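Local coordinates for hypoxic response protein 1 (Mycobacterium tuberculosis, PDB 1Y5H), which is a secreted, homodimeric CBS-domain protein of the hypoxic response whose molecular function is unknown and which does not seem to bind AMP, at residues L51-G64 with T75-V87. Sequence-based numbering, arbitrary orientation.
Sequences LHGMLTDRDIVIKG and TAGELARDSIYYV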
ATOM      1  N   LEU A  51     -11.217  19.263   5.972  1.00 26.93           N
ATOM      2  CA  LEU A  51     -10.709  17.893   6.054  1.00 25.69           C
ATOM      3  C   LEU A  51     -11.653  16.859   6.660  1.00 26.09           C
ATOM      4  O   LEU A  51     -12.130  17.018   7.783  1.00 27.98           O
ATOM      5  CB  LEU A  51      -9.398  17.872   6.843  1.00 24.46           C
ATOM      6  CG  LEU A  51      -8.741  16.496   6.974  1.00 24.71           C
ATOM      7  CD1 LEU A  51      -8.204  16.059   5.623  1.00 22.53           C
ATOM      8  CD2 LEU A  51      -7.610  16.567   7.987  1.00 24.28           C
ATOM      9  N   HIS A  52     -11.896  15.781   5.918  1.00 25.24           N
ATOM     10  CA  HIS A  52     -12.765  14.698   6.375  1.00 25.84           C
ATOM     11  C   HIS A  52     -11.963  13.471   6.790  1.00 24.13           C
ATOM     12  O   HIS A  52     -12.416  12.666   7.604  1.00 26.70           O
ATOM     13  CB  HIS A  52     -13.752  14.313   5.272  1.00 30.79           C
ATOM     14  CG  HIS A  52     -14.988  15.153   5.254  1.00 34.42           C
ATOM     15  ND1 HIS A  52     -14.962  16.520   5.424  1.00 36.48           N
ATOM     16  CD2 HIS A  52     -16.288  14.821   5.070  1.00 36.78           C
ATOM     17  CE1 HIS A  52     -16.192  16.995   5.347  1.00 35.76           C
ATOM     18  NE2 HIS A  52     -17.015  15.985   5.132  1.00 35.77           N
ATOM     19  N   GLY A  53     -10.769  13.331   6.224  1.00 19.49           N
ATOM     20  CA  GLY A  53      -9.918  12.203   6.561  1.00 18.47           C
ATOM     21  C   GLY A  53      -8.870  11.946   5.499  1.00 19.08           C
ATOM     22  O   GLY A  53      -8.714  12.740   4.575  1.00 19.98           O
HETATM   23  N   MSE A  54      -8.128  10.853   5.656  1.00 18.95           N
HETATM   24  CA  MSE A  54      -7.098  10.454   4.703  1.00 18.26           C
HETATM   25  C   MSE A  54      -7.522   9.125   4.090  1.00 18.26           C
HETATM   26  O   MSE A  54      -8.085   8.264   4.775  1.00 19.71           O
HETATM   27  CB  MSE A  54      -5.744  10.262   5.394  1.00 21.41           C
HETATM   28  CG  MSE A  54      -5.066  11.529   5.905  1.00 22.25           C
HETATM   29 SE   MSE A  54      -4.418  12.705   4.516  1.00 25.84          SE
HETATM   30  CE  MSE A  54      -3.002  11.628   3.793  1.00 26.59           C
ATOM     31  N   LEU A  55      -7.259   8.971   2.799  1.00 18.85           N
ATOM     32  CA  LEU A  55      -7.582   7.742   2.085  1.00 17.74           C
ATOM     33  C   LEU A  55      -6.269   7.171   1.570  1.00 18.28           C
ATOM     34  O   LEU A  55      -5.507   7.874   0.913  1.00 19.14           O
ATOM     35  CB  LEU A  55      -8.499   8.036   0.893  1.00 18.62           C
ATOM     36  CG  LEU A  55      -8.888   6.805   0.060  1.00 17.21           C
ATOM     37  CD1 LEU A  55      -9.865   5.944   0.849  1.00 17.41           C
ATOM     38  CD2 LEU A  55      -9.508   7.247  -1.263  1.00 17.81           C
ATOM     39  N   THR A  56      -6.002   5.901   1.861  1.00 18.27           N
ATOM     40  CA  THR A  56      -4.771   5.278   1.395  1.00 19.24           C
ATOM     41  C   THR A  56      -5.065   4.254   0.308  1.00 18.16           C
ATOM     42  O   THR A  56      -6.210   3.821   0.133  1.00 18.56           O
ATOM     43  CB  THR A  56      -4.020   4.559   2.534  1.00 20.43           C
ATOM     44  OG1 THR A  56      -4.801   3.449   3.002  1.00 21.81           O
ATOM     45  CG2 THR A  56      -3.755   5.524   3.687  1.00 21.36           C
ATOM     46  N   ASP A  57      -4.028   3.875  -0.429  1.00 20.56           N
ATOM     47  CA  ASP A  57      -4.204   2.887  -1.474  1.00 18.86           C
ATOM     48  C   ASP A  57      -4.672   1.565  -0.877  1.00 19.73           C
ATOM     49  O   ASP A  57      -5.553   0.908  -1.441  1.00 18.44           O
ATOM     50  CB  ASP A  57      -2.905   2.707  -2.284  1.00 20.79           C
ATOM     51  CG  ASP A  57      -1.655   2.553  -1.414  1.00 22.18           C
ATOM     52  OD1 ASP A  57      -0.553   2.568  -2.001  1.00 24.39           O
ATOM     53  OD2 ASP A  57      -1.752   2.414  -0.177  1.00 22.67           O
ATOM     54  N   ARG A  58      -4.114   1.185   0.274  1.00 18.86           N
ATOM     55  CA  ARG A  58      -4.522  -0.061   0.906  1.00 19.62           C
ATOM     56  C   ARG A  58      -5.983   0.014   1.348  1.00 19.22           C
ATOM     57  O   ARG A  58      -6.696  -0.991   1.303  1.00 18.13           O
ATOM     58  CB  ARG A  58      -3.630  -0.405   2.103  1.00 20.94           C
ATOM     59  CG  ARG A  58      -3.964  -1.762   2.692  1.00 22.83           C
ATOM     60  CD  ARG A  58      -2.893  -2.284   3.633  1.00 23.46           C
ATOM     61  NE  ARG A  58      -3.290  -3.566   4.215  1.00 24.81           N
ATOM     62  CZ  ARG A  58      -3.283  -4.730   3.569  1.00 25.06           C
ATOM     63  NH1 ARG A  58      -2.888  -4.795   2.304  1.00 22.35           N
ATOM     64  NH2 ARG A  58      -3.692  -5.833   4.187  1.00 24.74           N
ATOM     65  N   ASP A  59      -6.431   1.200   1.763  1.00 18.60           N
ATOM     66  CA  ASP A  59      -7.825   1.390   2.179  1.00 18.38           C
ATOM     67  C   ASP A  59      -8.764   0.994   1.041  1.00 16.18           C
ATOM     68  O   ASP A  59      -9.769   0.326   1.253  1.00 17.31           O
ATOM     69  CB  ASP A  59      -8.125   2.862   2.501  1.00 19.83           C
ATOM     70  CG  ASP A  59      -7.640   3.286   3.870  1.00 24.92           C
ATOM     71  OD1 ASP A  59      -7.289   2.413   4.694  1.00 24.09           O
ATOM     72  OD2 ASP A  59      -7.633   4.515   4.122  1.00 25.46           O
ATOM     73  N   ILE A  60      -8.440   1.451  -0.164  1.00 15.59           N
ATOM     74  CA  ILE A  60      -9.256   1.161  -1.336  1.00 14.48           C
ATOM     75  C   ILE A  60      -9.367  -0.343  -1.565  1.00 13.63           C
ATOM     76  O   ILE A  60     -10.431  -0.855  -1.900  1.00 15.40           O
ATOM     77  CB  ILE A  60      -8.664   1.835  -2.590  1.00 16.00           C
ATOM     78  CG1 ILE A  60      -8.776   3.361  -2.444  1.00 15.26           C
ATOM     79  CG2 ILE A  60      -9.389   1.348  -3.852  1.00 15.62           C
ATOM     80  CD1 ILE A  60      -8.181   4.133  -3.614  1.00 18.77           C
ATOM     81  N   VAL A  61      -8.263  -1.048  -1.358  1.00 15.57           N
ATOM     82  CA  VAL A  61      -8.248  -2.491  -1.554  1.00 15.43           C
ATOM     83  C   VAL A  61      -8.932  -3.252  -0.422  1.00 15.98           C
ATOM     84  O   VAL A  61      -9.783  -4.107  -0.672  1.00 16.08           O
ATOM     85  CB  VAL A  61      -6.792  -3.011  -1.682  1.00 15.72           C
ATOM     86  CG1 VAL A  61      -6.775  -4.540  -1.781  1.00 15.97           C
ATOM     87  CG2 VAL A  61      -6.128  -2.407  -2.915  1.00 16.46           C
ATOM     88  N   ILE A  62      -8.566  -2.927   0.818  1.00 16.61           N
ATOM     89  CA  ILE A  62      -9.094  -3.628   1.991  1.00 18.64           C
ATOM     90  C   ILE A  62     -10.485  -3.224   2.464  1.00 18.71           C
ATOM     91  O   ILE A  62     -11.311  -4.085   2.768  1.00 19.69           O
ATOM     92  CB  ILE A  62      -8.118  -3.493   3.186  1.00 19.34           C
ATOM     93  CG1 ILE A  62      -6.730  -4.003   2.783  1.00 21.44           C
ATOM     94  CG2 ILE A  62      -8.655  -4.250   4.394  1.00 22.12           C
ATOM     95  CD1 ILE A  62      -6.702  -5.444   2.298  1.00 23.88           C
ATOM     96  N   LYS A  63     -10.737  -1.922   2.549  1.00 17.22           N
ATOM     97  CA  LYS A  63     -12.033  -1.432   2.994  1.00 18.80           C
ATOM     98  C   LYS A  63     -12.987  -1.241   1.825  1.00 17.86           C
ATOM     99  O   LYS A  63     -14.189  -1.103   2.018  1.00 20.33           O
ATOM    100  CB  LYS A  63     -11.869  -0.105   3.741  1.00 19.66           C
ATOM    101  CG  LYS A  63     -11.068  -0.199   5.034  1.00 22.71           C
ATOM    102  CD  LYS A  63     -10.984   1.158   5.723  1.00 25.70           C
ATOM    103  CE  LYS A  63     -10.161   1.085   6.998  1.00 30.06           C
ATOM    104  NZ  LYS A  63     -10.104   2.403   7.686  1.00 31.94           N
ATOM    105  N   GLY A  64     -12.443  -1.232   0.614  1.00 17.33           N
ATOM    106  CA  GLY A  64     -13.269  -1.058  -0.562  1.00 16.63           C
ATOM    107  C   GLY A  64     -13.532  -2.365  -1.285  1.00 16.46           C
ATOM    108  O   GLY A  64     -14.558  -3.008  -1.067  1.00 17.46           O
ATOM    109  N   THR A  75     -17.461   6.032  -2.463  1.00 16.24           N
ATOM    110  CA  THR A  75     -16.741   7.304  -2.463  1.00 15.48           C
ATOM    111  C   THR A  75     -15.533   7.376  -1.543  1.00 14.98           C
ATOM    112  O   THR A  75     -15.411   6.616  -0.580  1.00 15.52           O
ATOM    113  CB  THR A  75     -17.678   8.449  -2.082  1.00 16.60           C
ATOM    114  OG1 THR A  75     -18.076   8.297  -0.714  1.00 17.46           O
ATOM    115  CG2 THR A  75     -18.917   8.441  -2.968  1.00 16.20           C
ATOM    116  N   ALA A  76     -14.636   8.305  -1.846  1.00 14.96           N
ATOM    117  CA  ALA A  76     -13.432   8.493  -1.048  1.00 15.65           C
ATOM    118  C   ALA A  76     -13.812   8.823   0.392  1.00 16.57           C
ATOM    119  O   ALA A  76     -13.181   8.343   1.339  1.00 17.61           O
ATOM    120  CB  ALA A  76     -12.584   9.617  -1.640  1.00 17.35           C
ATOM    121  N   GLY A  77     -14.843   9.646   0.549  1.00 16.33           N
ATOM    122  CA  GLY A  77     -15.288  10.029   1.879  1.00 17.00           C
ATOM    123  C   GLY A  77     -15.774   8.862   2.724  1.00 18.03           C
ATOM    124  O   GLY A  77     -15.518   8.813   3.928  1.00 19.39           O
ATOM    125  N   GLU A  78     -16.473   7.918   2.096  1.00 16.48           N
ATOM    126  CA  GLU A  78     -17.004   6.758   2.804  1.00 18.83           C
ATOM    127  C   GLU A  78     -15.902   5.976   3.504  1.00 19.57           C
ATOM    128  O   GLU A  78     -16.117   5.409   4.576  1.00 21.67           O
ATOM    129  CB  GLU A  78     -17.749   5.850   1.837  1.00 19.59           C
ATOM    130  N   LEU A  79     -14.725   5.931   2.890  1.00 18.81           N
ATOM    131  CA  LEU A  79     -13.604   5.213   3.482  1.00 18.71           C
ATOM    132  C   LEU A  79     -12.688   6.120   4.305  1.00 19.34           C
ATOM    133  O   LEU A  79     -12.133   5.699   5.320  1.00 20.33           O
ATOM    134  CB  LEU A  79     -12.777   4.522   2.390  1.00 21.07           C
ATOM    135  CG  LEU A  79     -13.360   3.255   1.749  1.00 20.39           C
ATOM    136  CD1 LEU A  79     -14.681   3.560   1.071  1.00 25.75           C
ATOM    137  CD2 LEU A  79     -12.359   2.689   0.756  1.00 23.15           C
ATOM    138  N   ALA A  80     -12.538   7.370   3.877  1.00 16.84           N
ATOM    139  CA  ALA A  80     -11.655   8.300   4.575  1.00 17.44           C
ATOM    140  C   ALA A  80     -12.150   8.758   5.946  1.00 19.21           C
ATOM    141  O   ALA A  80     -11.341   9.114   6.809  1.00 19.27           O
ATOM    142  CB  ALA A  80     -11.382   9.514   3.692  1.00 16.27           C
ATOM    143  N   ARG A  81     -13.464   8.749   6.156  1.00 20.12           N
ATOM    144  CA  ARG A  81     -14.017   9.179   7.439  1.00 22.02           C
ATOM    145  C   ARG A  81     -13.620   8.273   8.602  1.00 24.04           C
ATOM    146  O   ARG A  81     -13.915   8.590   9.749  1.00 24.87           O
ATOM    147  CB  ARG A  81     -15.543   9.285   7.366  1.00 22.30           C
ATOM    148  CG  ARG A  81     -16.031  10.494   6.587  1.00 26.51           C
ATOM    149  CD  ARG A  81     -17.496  10.339   6.201  1.00 29.63           C
ATOM    150  NE  ARG A  81     -17.824  11.187   5.063  1.00 34.52           N
ATOM    151  CZ  ARG A  81     -18.596  10.813   4.051  1.00 33.34           C
ATOM    152  NH1 ARG A  81     -19.127   9.597   4.028  1.00 32.12           N
ATOM    153  NH2 ARG A  81     -18.831  11.653   3.057  1.00 37.15           N
ATOM    154  N   ASP A  82     -12.963   7.154   8.303  1.00 24.45           N
ATOM    155  CA  ASP A  82     -12.508   6.233   9.345  1.00 27.87           C
ATOM    156  C   ASP A  82     -11.133   6.660   9.845  1.00 29.10           C
ATOM    157  O   ASP A  82     -10.687   6.222  10.911  1.00 29.92           O
ATOM    158  CB  ASP A  82     -12.355   4.802   8.816  1.00 28.74           C
ATOM    159  CG  ASP A  82     -13.646   4.211   8.299  1.00 32.49           C
ATOM    160  OD1 ASP A  82     -14.732   4.648   8.730  1.00 32.15           O
ATOM    161  OD2 ASP A  82     -13.562   3.282   7.467  1.00 35.90           O
ATOM    162  N   SER A  83     -10.461   7.511   9.074  1.00 28.40           N
ATOM    163  CA  SER A  83      -9.110   7.933   9.421  1.00 28.54           C
ATOM    164  C   SER A  83      -8.912   9.440   9.528  1.00 28.49           C
ATOM    165  O   SER A  83      -8.384  10.065   8.606  1.00 29.26           O
ATOM    166  CB  SER A  83      -8.129   7.378   8.382  1.00 29.81           C
ATOM    167  OG  SER A  83      -8.328   5.988   8.181  1.00 30.05           O
ATOM    168  N   ILE A  84      -9.313  10.030  10.648  1.00 28.01           N
ATOM    169  CA  ILE A  84      -9.126  11.461  10.798  1.00 27.35           C
ATOM    170  C   ILE A  84      -8.045  11.827  11.809  1.00 26.76           C
ATOM    171  O   ILE A  84      -8.199  11.675  13.023  1.00 24.59           O
ATOM    172  CB  ILE A  84     -10.443  12.190  11.164  1.00 31.02           C
ATOM    173  CG1 ILE A  84     -10.199  13.705  11.172  1.00 33.05           C
ATOM    174  CG2 ILE A  84     -10.960  11.706  12.507  1.00 33.64           C
ATOM    175  CD1 ILE A  84     -11.454  14.545  11.320  1.00 36.93           C
ATOM    176  N   TYR A  85      -6.927  12.292  11.277  1.00 22.00           N
ATOM    177  CA  TYR A  85      -5.809  12.728  12.089  1.00 21.64           C
ATOM    178  C   TYR A  85      -5.207  13.899  11.345  1.00 20.17           C
ATOM    179  O   TYR A  85      -5.322  13.988  10.123  1.00 21.04           O
ATOM    180  CB  TYR A  85      -4.786  11.595  12.278  1.00 19.89           C
ATOM    181  CG  TYR A  85      -4.423  10.838  11.017  1.00 22.73           C
ATOM    182  CD1 TYR A  85      -3.410  11.291  10.171  1.00 21.52           C
ATOM    183  CD2 TYR A  85      -5.101   9.670  10.665  1.00 21.69           C
ATOM    184  CE1 TYR A  85      -3.086  10.599   9.007  1.00 22.28           C
ATOM    185  CE2 TYR A  85      -4.784   8.974   9.505  1.00 22.13           C
ATOM    186  CZ  TYR A  85      -3.778   9.443   8.681  1.00 21.69           C
ATOM    187  OH  TYR A  85      -3.480   8.763   7.523  1.00 23.83           O
ATOM    188  N   TYR A  86      -4.586  14.806  12.085  1.00 18.51           N
ATOM    189  CA  TYR A  86      -3.978  15.984  11.490  1.00 18.71           C
ATOM    190  C   TYR A  86      -3.230  16.743  12.562  1.00 19.18           C
ATOM    191  O   TYR A  86      -3.304  16.399  13.737  1.00 20.29           O
ATOM    192  CB  TYR A  86      -5.055  16.902  10.894  1.00 19.51           C
ATOM    193  CG  TYR A  86      -6.117  17.384  11.873  1.00 19.93           C
ATOM    194  CD1 TYR A  86      -5.862  18.425  12.779  1.00 20.20           C
ATOM    195  CD2 TYR A  86      -7.385  16.812  11.875  1.00 20.77           C
ATOM    196  CE1 TYR A  86      -6.860  18.878  13.657  1.00 21.59           C
ATOM    197  CE2 TYR A  86      -8.380  17.253  12.743  1.00 23.12           C
ATOM    198  CZ  TYR A  86      -8.115  18.283  13.626  1.00 22.38           C
ATOM    199  OH  TYR A  86      -9.123  18.715  14.457  1.00 26.08           O
ATOM    200  N   VAL A  87      -2.500  17.765  12.137  1.00 20.31           N
ATOM    201  CA  VAL A  87      -1.782  18.624  13.059  1.00 22.73           C
ATOM    202  C   VAL A  87      -2.069  20.059  12.661  1.00 24.08           C
ATOM    203  O   VAL A  87      -2.371  20.353  11.498  1.00 21.78           O
ATOM    204  CB  VAL A  87      -0.248  18.394  13.028  1.00 21.28           C
ATOM    205  CG1 VAL A  87       0.073  16.989  13.500  1.00 24.78           C
ATOM    206  CG2 VAL A  87       0.304  18.638  11.627  1.00 21.83           C
TER
HETATM  207  O   HOH W   1      -6.621   6.085   5.799  1.00 29.89           O
HETATM  208  O   HOH W   2      -9.770   4.753   6.019  1.00 28.44           O
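Leu79 drives its CD2 methyl as a knob into the hole formed by Asp59, Ile60, Lys63 and Gly64, reaching to 3.5 Å from Asp59 O. Leu55 meets Leu79 at an oblique angle: with CG anti to the backbone N (chi1 179°), it sets CD1 3.6 Å from Leu79 CB and rests CD2 on the methyl of Ala76. Gly53, in a classic beta bulge with His52 opposite Ile44, lets the turn from Ala80 to Ser83 close onto strand 51-56, its CA making a CA-H...O contact with Ala80 O (3.4 Å, 166° at the hydrogen). Met54 N donates to Ser83 O (3.1 Å). The contact packs strand 51-56 and helix 57-64, part of the first CBS repeat, against helix 76-80 and the chain that follows it, from the sequence range of the second. Here the Met54 side chain, a selenomethionine, crosses Tyr85 at about a right angle, CG 3.7 Å from Tyr85 CZ, while that ring also stacks on His103, a probable zinc ligand. The extended Lys63 chain brings NZ to a long salt bridge with Asp82 OD2 (3.6 Å). One water joins Met54 O, Asp59 OD2 and Ser83 OG; another binds Lys63 NZ, Leu79 O and Ser83 OG, and Asp59 OD2 only weakly.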